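Putative superoxide reductase (Thermotoga maritima, PDB 3QZB) probably catalyses the reduction of superoxide to hydrogen peroxide at a mononuclear iron centre, with electrons probably delivered by way of rubredoxin. Local coordinates at the interface of chains A and B. Residues are numbered along the deposited sequence; one frame, centred on the assembly and turned at random. Chains: chain A/B, Putative superoxide reductase.

The interface of chains A and B. Residues chain A 73, 80, 120, 122, 134, 136; chain B 13, 15, 18.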
loop_
_atom_site.group_PDB
_atom_site.type_symbol
_atom_site.label_atom_id
_atom_site.label_comp_id
_atom_site.label_asym_id
_atom_site.label_seq_id
_atom_site.Cartn_x
_atom_site.Cartn_y
_atom_site.Cartn_z
ATOM N N GLN A 73 17.568 4.891 7.877
ATOM C CA GLN A 73 18.292 4.222 8.960
ATOM C C GLN A 73 19.088 5.296 9.712
ATOM O O GLN A 73 20.114 5.742 9.180
ATOM C CB GLN A 73 19.209 3.138 8.404
ATOM C CG GLN A 73 19.537 2.034 9.385
ATOM C CD GLN A 73 20.345 2.528 10.542
ATOM O OE1 GLN A 73 21.480 2.982 10.347
ATOM N NE2 GLN A 73 19.807 2.441 11.736
ATOM N N VAL A 80 15.316 0.449 10.999
ATOM C CA VAL A 80 14.902 1.261 9.909
ATOM C C VAL A 80 13.491 1.762 10.099
ATOM O O VAL A 80 12.671 1.138 10.809
ATOM C CB VAL A 80 14.987 0.550 8.542
ATOM C CG1 VAL A 80 16.442 0.327 8.146
ATOM C CG2 VAL A 80 14.230 -0.793 8.507
ATOM N N THR A 120 21.135 6.831 6.737
ATOM C CA THR A 120 21.240 6.202 5.435
ATOM C C THR A 120 19.873 6.059 4.834
ATOM O O THR A 120 18.943 5.595 5.484
ATOM C CB THR A 120 21.925 4.856 5.523
ATOM O OG1 THR A 120 23.199 5.007 6.155
ATOM C CG2 THR A 120 22.157 4.222 4.169
ATOM N N ILE A 122 17.702 4.049 2.152
ATOM C CA ILE A 122 17.660 2.747 1.491
ATOM C C ILE A 122 16.434 2.712 0.580
ATOM O O ILE A 122 15.323 2.990 1.013
ATOM C CB ILE A 122 17.633 1.587 2.492
ATOM C CG1 ILE A 122 18.824 1.615 3.482
ATOM C CG2 ILE A 122 17.634 0.257 1.733
ATOM C CD1 ILE A 122 18.668 0.611 4.622
ATOM N N GLU A 134 17.709 -3.328 -4.447
ATOM C CA GLU A 134 17.983 -2.252 -3.479
ATOM C C GLU A 134 19.176 -1.410 -3.834
ATOM O O GLU A 134 20.057 -1.825 -4.623
ATOM C CB GLU A 134 18.148 -2.802 -2.054
ATOM C CG GLU A 134 19.372 -3.594 -1.820
ATOM C CD GLU A 134 19.500 -4.009 -0.366
ATOM O OE1 GLU A 134 19.261 -3.213 0.550
ATOM O OE2 GLU A 134 19.966 -5.115 -0.132
ATOM N N SER A 136 21.462 2.134 -1.613
ATOM C CA SER A 136 21.500 2.985 -0.449
ATOM C C SER A 136 22.499 4.105 -0.586
ATOM O O SER A 136 23.389 4.031 -1.423
ATOM C CB SER A 136 21.801 2.181 0.810
ATOM O OG SER A 136 23.118 1.689 0.837
ATOM N N MET B 13 25.419 -0.335 3.108
ATOM C CA MET B 13 24.315 -0.825 3.930
ATOM C C MET B 13 23.285 -1.546 3.113
ATOM O O MET B 13 22.787 -0.993 2.165
ATOM C CB MET B 13 23.638 0.377 4.612
ATOM C CG MET B 13 22.551 -0.079 5.600
ATOM S SD MET B 13 21.955 1.219 6.603
ATOM C CE MET B 13 23.322 1.575 7.678
ATOM N N LEU B 15 19.522 -3.616 3.355
ATOM C CA LEU B 15 18.314 -3.656 4.152
ATOM C C LEU B 15 18.332 -4.844 5.098
ATOM O O LEU B 15 17.791 -4.725 6.223
ATOM C CB LEU B 15 17.076 -3.686 3.245
ATOM C CG LEU B 15 15.728 -3.524 3.961
ATOM C CD1 LEU B 15 15.608 -2.193 4.686
ATOM C CD2 LEU B 15 14.574 -3.656 2.940
ATOM N N PHE B 18 18.973 -4.826 8.819
ATOM C CA PHE B 18 17.925 -4.289 9.644
ATOM C C PHE B 18 16.640 -5.066 9.560
ATOM O O PHE B 18 15.555 -4.536 9.813
ATOM C CB PHE B 18 17.765 -2.781 9.327
ATOM C CG PHE B 18 18.976 -2.030 9.710
ATOM C CD1 PHE B 18 19.126 -1.569 10.999
ATOM C CD2 PHE B 18 20.028 -1.863 8.831
ATOM C CE1 PHE B 18 20.282 -0.956 11.410
ATOM C CE2 PHE B 18 21.205 -1.233 9.238
ATOM C CZ PHE B 18 21.324 -0.794 10.533
HETATM O O HOH W 1 14.726 -2.650 11.604
HETATM O O HOH W 2 20.971 -1.110 0.001
#
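Where B:Met13, B:Leu15 and B:Phe18 lie against A:Gln73, A:Ile122 and A:Glu134, the amino-terminal arm and 3-10 helix of one chain dock on the immunoglobulin-like beta-sandwich of another. This desulfoferrodoxin-family contact is one arm of a two-fold exchange, since its twin runs the other way, and it probably helps hold the four-chain deposited assembly together, though the structure alone does not show that this is the form in solution. B:Phe18 presents a ring face to A:Gln73, whose CG stands over the centre, 3.6 Å from the ring centroid. The amide stacks almost parallel, its plane 9° from the ring; a glutamine suits this place because its methylenes and flat amide can both cover an aromatic. B:Phe18 CB packs at 3.6 Å against CG1 of the branched A:Val80, and a water joins A:Val80 N to the backbone O of B:Phe18. An alanine in place of B:Phe18 would probably leave the A:Gln73 amide without its aromatic partner and free to turn. B:Met13, CG anti to its backbone N (chi1 -175°), lays an unbranched thioether across strand 119-127, whose surface it can follow. Its SD lies 3.8 Å from A:Thr120 CB and touches A:Ile122 CD1, both from branched side chains that offer carbon to the arm, while the chain bends at chi3 to bring CE 3.5 Å from A:Gln73 OE1. Polar bonds fix the arm's backbone. A:Ser136, small enough to fit beside the arm, donates from OG to an in-plane lone pair of B:Met13 O at 3.0 Å. B:Leu15 N donates to the syn lone pair of A:Glu134 OE1 at 2.8 Å, nearly straight; an extended carboxylate suits this N-H at the start of helix 15-18. A second water bridges that same OE1 to B:Met13 O.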